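Local coordinates for protein Two-component system response regulator (Bacteroides fragilis, PDB 2QR3) that probably receives a phosphoryl signal in its N-terminal receiver domain, the part described here, and relays it to sigma54-interacting, ATP-binding and DNA-binding regions that control transcription, at residues Ile8-Lys13 against Val107-Asp112; Ala18-Leu23 against Ser28-Leu33. All blocks are in the same frame, centred on the assembly; numbering follows the deposited sequence.

Interaction 1 (Ile8-Lys13 against Val107-Asp112); sequences IVDDNK and VVKPWD
K109 and D10 meet in a single salt bridge, K109 NZ lying 2.7 Å from D10 OD2. The lysine donates to the syn lone pair of that oxygen, on the side of OD1, yet OD1 stays 3.7 Å from K109 NZ, so the grip is on one oxygen. The two side chains arrive from opposite directions. Beyond CG the lysine is extended (chi2 165°, chi3 158°, chi4 178°), and this straight chain spans the distance from strand 105-109 to the turn after strand 5-9; CE follows NZ to within 3.6 Å of D10 OD2. The other carboxylate oxygen is used within its own turn: D10 OD1 accepts from N12 N at 2.8 Å through its anti lone pair, forming an Asx turn. Further out, D10 O bonds to S34 OG, and the D10 side chain rests on V15 and L16 of helix 13-23, while K109 packs on F86. After K109 comes a cis peptide bond to P110, the lysine-cis-proline pair familiar in receiver domains. D10 OD1 also lies close to OD2 of D54, the predicted phosphorylation site. Both carboxylate oxygens of D10 are thus engaged, fixing its rotation beside D54, consistent with a receiver-domain acidic pocket.

Interaction 2 (Ala18-Leu23 against Ser28-Leu33); sequences AVQLLL and SKVITL
Q20 on helix 13-23 reaches V30 and T32 on strand 29-33, and its path can be followed atom by atom. Its CB comes first, 4.2 Å from T32 CG2. CG then stands anti to the backbone N (chi1 164°), and the chain bends at chi2 (94°), which brings the terminal amide beside the outer edge of strand 29-33, next to V30 O. There CD is 4.0 Å from V30 CG1. The amide oxygen OE1 has T32 CG2 at 3.8 Å and V30 O at 3.4 Å; since OE1 and V30 O are both acceptors, their closeness is no hydrogen bond. The nitrogen points back toward the start of the strand, Q20 NE2 lying 3.6 Å from V30 CB. Contact with the strand is thus by van der Waals packing of a polar group, with the Q20 and V30 side chains sliding past each other in opposite directions and those of Q20 and T32 crossing at about a right angle. One turn on, L23 meets V30 CG2 with its CB (4.0 Å) and with its backbone carbonyl, so the branched valine is touched by Q20 through CB and CG1 and by L23 through CG2. The short axes run 9.0 Å apart at 175°, antiparallel as expected when a helix returns over a parallel sheet in a right-handed beta-alpha-beta crossover. In that unit V30 also packs on I6 and I8 of strand 5-9, whereas L23 lies between the edge strand and helix 113-124, packing on L117 and L120, and so ties helix 13-23 to both.

Overall arrangement
Interactions 1 and 2, with centres 11 Å apart, belong to one CheY-like receiver domain, its parallel sheet in strand order 2-1-3-4-5. Interaction 2 closes the first beta-alpha-beta unit and is nested along the chain within the span joined by interaction 1. Strand 5-9 links them: I8 N probably bonds to I31 O (2.7 Å), and I8 O to L33 N (2.9 Å). A second connection runs through the helix, where W111 NE1 packs 3.4 Å from L22 CD1. Interaction 1 lies beside D54, the predicted phosphoacceptor, at the C-terminal ends of the strands; interaction 2 lies toward the C-terminal end of the helix that follows D10, away from the D54 pocket.

Interaction 1 (Ile8-Lys13 against Val107-Asp112)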
ATOM      1  N   ILE A   8       2.419   5.199  -0.372  1.00 14.74           N
ATOM      2  CA  ILE A   8       1.012   5.083   0.027  1.00 15.18           C
ATOM      3  C   ILE A   8       0.122   5.677  -1.064  1.00 15.62           C
ATOM      4  O   ILE A   8       0.318   6.843  -1.483  1.00 16.35           O
ATOM      5  CB  ILE A   8       0.772   5.767   1.398  1.00 15.96           C
ATOM      6  CG1 ILE A   8       1.738   5.167   2.442  1.00 19.80           C
ATOM      7  CG2 ILE A   8      -0.640   5.526   1.878  1.00 16.32           C
ATOM      8  CD1 ILE A   8       2.888   6.001   2.625  1.00 27.13           C
ATOM      9  N   VAL A   9      -0.845   4.886  -1.511  1.00 15.50           N
ATOM     10  CA  VAL A   9      -1.677   5.226  -2.648  1.00 16.38           C
ATOM     11  C   VAL A   9      -3.101   5.250  -2.101  1.00 16.90           C
ATOM     12  O   VAL A   9      -3.643   4.208  -1.709  1.00 16.30           O
ATOM     13  CB  VAL A   9      -1.570   4.142  -3.771  1.00 17.38           C
ATOM     14  CG1 VAL A   9      -2.420   4.537  -4.984  1.00 18.08           C
ATOM     15  CG2 VAL A   9      -0.081   3.862  -4.163  1.00 15.77           C
ATOM     16  N   ASP A  10      -3.722   6.425  -2.093  1.00 17.14           N
ATOM     17  CA  ASP A  10      -5.099   6.514  -1.551  1.00 18.44           C
ATOM     18  C   ASP A  10      -5.782   7.752  -2.137  1.00 19.60           C
ATOM     19  O   ASP A  10      -5.124   8.777  -2.364  1.00 19.78           O
ATOM     20  CB  ASP A  10      -5.054   6.584  -0.016  1.00 18.59           C
ATOM     21  CG  ASP A  10      -6.377   6.145   0.645  1.00 21.37           C
ATOM     22  OD1 ASP A  10      -7.405   6.853   0.489  1.00 22.90           O
ATOM     23  OD2 ASP A  10      -6.408   5.078   1.321  1.00 23.58           O
ATOM     24  N   ASP A  11      -7.085   7.626  -2.389  1.00 21.40           N
ATOM     25  CA  ASP A  11      -7.932   8.703  -2.919  1.00 22.40           C
ATOM     26  C   ASP A  11      -8.220   9.757  -1.855  1.00 22.93           C
ATOM     27  O   ASP A  11      -8.591  10.891  -2.191  1.00 24.27           O
ATOM     28  CB  ASP A  11      -9.274   8.126  -3.371  1.00 23.17           C
ATOM     29  CG  ASP A  11      -9.208   7.466  -4.745  1.00 27.96           C
ATOM     30  OD1 ASP A  11      -8.231   7.714  -5.486  1.00 32.98           O
ATOM     31  OD2 ASP A  11     -10.164   6.719  -5.072  1.00 34.11           O
ATOM     32  N   ASN A  12      -8.070   9.374  -0.590  1.00 20.94           N
ATOM     33  CA  ASN A  12      -8.493  10.199   0.545  1.00 20.48           C
ATOM     34  C   ASN A  12      -7.285  10.925   1.101  1.00 19.69           C
ATOM     35  O   ASN A  12      -6.371  10.309   1.664  1.00 18.41           O
ATOM     36  CB  ASN A  12      -9.191   9.322   1.604  1.00 20.51           C
ATOM     37  CG  ASN A  12      -9.679  10.134   2.821  1.00 22.63           C
ATOM     38  OD1 ASN A  12      -9.160  11.211   3.116  1.00 20.56           O
ATOM     39  ND2 ASN A  12     -10.668   9.596   3.531  1.00 23.45           N
ATOM     40  N   LYS A  13      -7.238  12.246   0.884  1.00 20.14           N
ATOM     41  CA  LYS A  13      -6.047  13.011   1.271  1.00 19.78           C
ATOM     42  C   LYS A  13      -5.823  12.969   2.770  1.00 18.17           C
ATOM     43  O   LYS A  13      -4.680  13.027   3.229  1.00 17.36           O
ATOM     44  CB  LYS A  13      -6.093  14.452   0.725  1.00 21.04           C
ATOM     45  CG  LYS A  13      -5.694  14.537  -0.773  1.00 26.37           C
ATOM     46  CD  LYS A  13      -6.797  14.082  -1.716  1.00 32.05           C
ATOM     47  CE  LYS A  13      -6.268  13.640  -3.058  1.00 34.89           C
ATOM     48  NZ  LYS A  13      -7.425  13.130  -3.868  1.00 34.57           N
ATOM     49  N   VAL A 107      -4.727  -4.454   5.585  1.00 16.44           N
ATOM     50  CA  VAL A 107      -5.001  -3.737   6.824  1.00 15.84           C
ATOM     51  C   VAL A 107      -6.400  -3.149   6.654  1.00 16.21           C
ATOM     52  O   VAL A 107      -6.714  -2.603   5.625  1.00 15.61           O
ATOM     53  CB  VAL A 107      -3.991  -2.572   7.042  1.00 16.59           C
ATOM     54  CG1 VAL A 107      -4.309  -1.814   8.377  1.00 17.43           C
ATOM     55  CG2 VAL A 107      -2.557  -3.113   7.054  1.00 16.88           C
ATOM     56  N   VAL A 108      -7.256  -3.313   7.655  1.00 18.87           N
ATOM     57  CA  VAL A 108      -8.637  -2.830   7.524  1.00 21.00           C
ATOM     58  C   VAL A 108      -8.716  -1.408   8.071  1.00 22.46           C
ATOM     59  O   VAL A 108      -7.981  -1.072   8.992  1.00 23.62           O
ATOM     60  CB  VAL A 108      -9.615  -3.758   8.263  1.00 21.23           C
ATOM     61  CG1 VAL A 108     -11.014  -3.214   8.170  1.00 25.35           C
ATOM     62  CG2 VAL A 108      -9.596  -5.163   7.631  1.00 22.28           C
ATOM     63  N   LYS A 109      -9.571  -0.574   7.478  1.00 23.72           N
ATOM     64  CA  LYS A 109      -9.878   0.759   8.020  1.00 25.62           C
ATOM     65  C   LYS A 109     -11.282   0.686   8.667  1.00 26.98           C
ATOM     66  O   LYS A 109     -12.149   0.018   8.133  1.00 28.45           O
ATOM     67  CB  LYS A 109      -9.972   1.781   6.910  1.00 26.08           C
ATOM     68  CG  LYS A 109      -8.825   1.899   5.952  1.00 28.39           C
ATOM     69  CD  LYS A 109      -9.293   2.702   4.724  1.00 31.15           C
ATOM     70  CE  LYS A 109      -8.120   3.338   3.975  1.00 33.18           C
ATOM     71  NZ  LYS A 109      -8.477   4.116   2.726  1.00 33.12           N
ATOM     72  N   PRO A 110     -11.505   1.367   9.808  1.00 27.14           N
ATOM     73  CA  PRO A 110     -10.526   2.140  10.563  1.00 26.31           C
ATOM     74  C   PRO A 110      -9.469   1.203  11.122  1.00 25.38           C
ATOM     75  O   PRO A 110      -9.787   0.098  11.590  1.00 26.43           O
ATOM     76  CB  PRO A 110     -11.362   2.780  11.689  1.00 26.57           C
ATOM     77  CG  PRO A 110     -12.549   1.862  11.844  1.00 27.92           C
ATOM     78  CD  PRO A 110     -12.840   1.368  10.460  1.00 27.35           C
ATOM     79  N   TRP A 111      -8.218   1.630  11.044  1.00 22.90           N
ATOM     80  CA  TRP A 111      -7.088   0.811  11.446  1.00 22.38           C
ATOM     81  C   TRP A 111      -6.689   1.008  12.908  1.00 22.06           C
ATOM     82  O   TRP A 111      -7.133   1.954  13.583  1.00 22.09           O
ATOM     83  CB  TRP A 111      -5.883   1.101  10.527  1.00 20.69           C
ATOM     84  CG  TRP A 111      -5.357   2.481  10.627  1.00 20.15           C
ATOM     85  CD1 TRP A 111      -4.340   2.896  11.413  1.00 19.94           C
ATOM     86  CD2 TRP A 111      -5.813   3.652   9.899  1.00 19.00           C
ATOM     87  NE1 TRP A 111      -4.133   4.265  11.255  1.00 16.95           N
ATOM     88  CE2 TRP A 111      -5.011   4.742  10.319  1.00 18.33           C
ATOM     89  CE3 TRP A 111      -6.812   3.880   8.943  1.00 20.01           C
ATOM     90  CZ2 TRP A 111      -5.187   6.040   9.831  1.00 18.26           C
ATOM     91  CZ3 TRP A 111      -6.978   5.181   8.440  1.00 20.66           C
ATOM     92  CH2 TRP A 111      -6.175   6.246   8.891  1.00 20.35           C
ATOM     93  N   ASP A 112      -5.863   0.090  13.394  1.00 22.67           N
ATOM     94  CA  ASP A 112      -5.188   0.253  14.659  1.00 23.32           C
ATOM     95  C   ASP A 112      -3.785   0.725  14.306  1.00 23.00           C
ATOM     96  O   ASP A 112      -3.154   0.158  13.391  1.00 22.56           O
ATOM     97  CB  ASP A 112      -5.177  -1.069  15.451  1.00 24.21           C
ATOM     98  CG  ASP A 112      -4.262  -1.006  16.661  1.00 27.80           C
ATOM     99  OD1 ASP A 112      -4.732  -0.596  17.758  1.00 31.43           O
ATOM    100  OD2 ASP A 112      -3.051  -1.289  16.501  1.00 30.87           O
TER

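Interaction 2 (Ala18-Leu23 against Ser28-Leu33)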
ATOM      1  N   ALA A  18      -2.676  11.254   7.581  1.00 16.53           N
ATOM      2  CA  ALA A  18      -2.564  10.464   8.811  1.00 17.29           C
ATOM      3  C   ALA A  18      -1.455   9.433   8.691  1.00 18.03           C
ATOM      4  O   ALA A  18      -0.687   9.228   9.604  1.00 18.01           O
ATOM      5  CB  ALA A  18      -3.875   9.776   9.132  1.00 17.54           C
ATOM      6  N   VAL A  19      -1.389   8.738   7.562  1.00 19.03           N
ATOM      7  CA  VAL A  19      -0.459   7.617   7.480  1.00 19.79           C
ATOM      8  C   VAL A  19       0.970   8.136   7.409  1.00 21.30           C
ATOM      9  O   VAL A  19       1.889   7.542   8.007  1.00 21.59           O
ATOM     10  CB  VAL A  19      -0.825   6.685   6.292  1.00 19.53           C
ATOM     11  CG1 VAL A  19       0.245   5.607   6.103  1.00 23.18           C
ATOM     12  CG2 VAL A  19      -2.183   6.044   6.543  1.00 19.04           C
ATOM     13  N   GLN A  20       1.150   9.258   6.707  1.00 22.50           N
ATOM     14  CA  GLN A  20       2.460   9.912   6.589  1.00 25.13           C
ATOM     15  C   GLN A  20       2.947  10.220   7.996  1.00 25.38           C
ATOM     16  O   GLN A  20       4.078   9.873   8.373  1.00 25.41           O
ATOM     17  CB  GLN A  20       2.329  11.177   5.718  1.00 27.37           C
ATOM     18  CG  GLN A  20       3.467  12.195   5.783  1.00 34.09           C
ATOM     19  CD  GLN A  20       4.522  12.001   4.697  1.00 40.08           C
ATOM     20  OE1 GLN A  20       4.234  12.081   3.481  1.00 42.09           O
ATOM     21  NE2 GLN A  20       5.767  11.789   5.131  1.00 41.86           N
ATOM     22  N   LEU A  21       2.077  10.842   8.790  1.00 23.82           N
ATOM     23  CA  LEU A  21       2.426  11.166  10.168  1.00 25.18           C
ATOM     24  C   LEU A  21       2.799   9.924  10.972  1.00 24.35           C
ATOM     25  O   LEU A  21       3.742   9.944  11.770  1.00 24.66           O
ATOM     26  CB  LEU A  21       1.287  11.952  10.850  1.00 24.27           C
ATOM     27  CG  LEU A  21       1.458  12.329  12.333  1.00 26.75           C
ATOM     28  CD1 LEU A  21       2.771  13.039  12.619  1.00 28.63           C
ATOM     29  CD2 LEU A  21       0.290  13.210  12.756  1.00 27.63           C
ATOM     30  N   LEU A  22       2.066   8.827  10.772  1.00 24.38           N
ATOM     31  CA  LEU A  22       2.310   7.618  11.521  1.00 23.99           C
ATOM     32  C   LEU A  22       3.608   6.928  11.108  1.00 25.22           C
ATOM     33  O   LEU A  22       4.259   6.294  11.940  1.00 26.19           O
ATOM     34  CB  LEU A  22       1.131   6.634  11.373  1.00 23.92           C
ATOM     35  CG  LEU A  22      -0.201   7.077  11.983  1.00 22.91           C
ATOM     36  CD1 LEU A  22      -1.386   6.258  11.414  1.00 21.89           C
ATOM     37  CD2 LEU A  22      -0.157   7.031  13.525  1.00 25.21           C
ATOM     38  N   LEU A  23       3.986   7.031   9.826  1.00 24.73           N
ATOM     39  CA  LEU A  23       5.087   6.207   9.313  1.00 25.41           C
ATOM     40  C   LEU A  23       6.406   6.942   9.129  1.00 26.64           C
ATOM     41  O   LEU A  23       7.441   6.274   8.958  1.00 26.79           O
ATOM     42  CB  LEU A  23       4.675   5.531   7.989  1.00 24.94           C
ATOM     43  CG  LEU A  23       3.410   4.658   8.032  1.00 24.37           C
ATOM     44  CD1 LEU A  23       3.126   4.094   6.616  1.00 23.08           C
ATOM     45  CD2 LEU A  23       3.462   3.513   9.062  1.00 23.69           C
ATOM     46  N   SER A  28      12.565   5.483   5.765  1.00 27.35           N
ATOM     47  CA  SER A  28      13.469   6.568   5.347  1.00 28.55           C
ATOM     48  C   SER A  28      12.742   7.636   4.546  1.00 28.33           C
ATOM     49  O   SER A  28      13.077   8.821   4.638  1.00 28.26           O
ATOM     50  CB  SER A  28      14.631   6.016   4.511  1.00 29.10           C
ATOM     51  OG  SER A  28      15.426   5.180   5.332  1.00 33.68           O
ATOM     52  N   LYS A  29      11.752   7.206   3.754  1.00 26.48           N
ATOM     53  CA  LYS A  29      10.972   8.126   2.936  1.00 25.13           C
ATOM     54  C   LYS A  29       9.543   7.596   2.860  1.00 23.78           C
ATOM     55  O   LYS A  29       9.337   6.397   2.643  1.00 22.96           O
ATOM     56  CB  LYS A  29      11.562   8.152   1.536  1.00 26.16           C
ATOM     57  CG  LYS A  29      11.120   9.284   0.636  1.00 29.26           C
ATOM     58  CD  LYS A  29      12.025   9.230  -0.599  1.00 33.46           C
ATOM     59  CE  LYS A  29      11.884  10.450  -1.480  1.00 38.10           C
ATOM     60  NZ  LYS A  29      12.862  10.385  -2.629  1.00 39.05           N
ATOM     61  N   VAL A  30       8.578   8.495   3.028  1.00 21.55           N
ATOM     62  CA  VAL A  30       7.181   8.145   2.878  1.00 20.14           C
ATOM     63  C   VAL A  30       6.652   8.980   1.718  1.00 20.22           C
ATOM     64  O   VAL A  30       6.581  10.207   1.823  1.00 20.35           O
ATOM     65  CB  VAL A  30       6.390   8.432   4.158  1.00 20.01           C
ATOM     66  CG1 VAL A  30       4.934   8.107   3.935  1.00 21.41           C
ATOM     67  CG2 VAL A  30       6.923   7.598   5.342  1.00 17.94           C
ATOM     68  N   ILE A  31       6.284   8.312   0.631  1.00 18.87           N
ATOM     69  CA  ILE A  31       5.719   8.975  -0.532  1.00 18.17           C
ATOM     70  C   ILE A  31       4.211   8.720  -0.554  1.00 18.79           C
ATOM     71  O   ILE A  31       3.779   7.568  -0.498  1.00 20.07           O
ATOM     72  CB  ILE A  31       6.364   8.458  -1.819  1.00 18.12           C
ATOM     73  CG1 ILE A  31       7.850   8.819  -1.812  1.00 19.84           C
ATOM     74  CG2 ILE A  31       5.641   9.041  -3.029  1.00 20.40           C
ATOM     75  CD1 ILE A  31       8.656   8.235  -2.956  1.00 22.06           C
ATOM     76  N   THR A  32       3.421   9.785  -0.618  1.00 18.25           N
ATOM     77  CA  THR A  32       1.963   9.640  -0.692  1.00 18.02           C
ATOM     78  C   THR A  32       1.498  10.180  -2.025  1.00 18.94           C
ATOM     79  O   THR A  32       2.030  11.203  -2.513  1.00 19.81           O
ATOM     80  CB  THR A  32       1.252  10.417   0.448  1.00 19.57           C
ATOM     81  OG1 THR A  32       1.621  11.810   0.383  1.00 21.44           O
ATOM     82  CG2 THR A  32       1.651   9.837   1.817  1.00 17.13           C
ATOM     83  N   LEU A  33       0.520   9.521  -2.630  1.00 17.32           N
ATOM     84  CA  LEU A  33      -0.000   9.993  -3.933  1.00 18.48           C
ATOM     85  C   LEU A  33      -1.419   9.507  -4.188  1.00 19.51           C
ATOM     86  O   LEU A  33      -1.871   8.591  -3.521  1.00 17.30           O
ATOM     87  CB  LEU A  33       0.921   9.541  -5.069  1.00 18.99           C
ATOM     88  CG  LEU A  33       1.215   8.051  -5.188  1.00 20.09           C
ATOM     89  CD1 LEU A  33       0.169   7.383  -6.105  1.00 21.20           C
ATOM     90  CD2 LEU A  33       2.607   7.887  -5.795  1.00 24.74           C
TER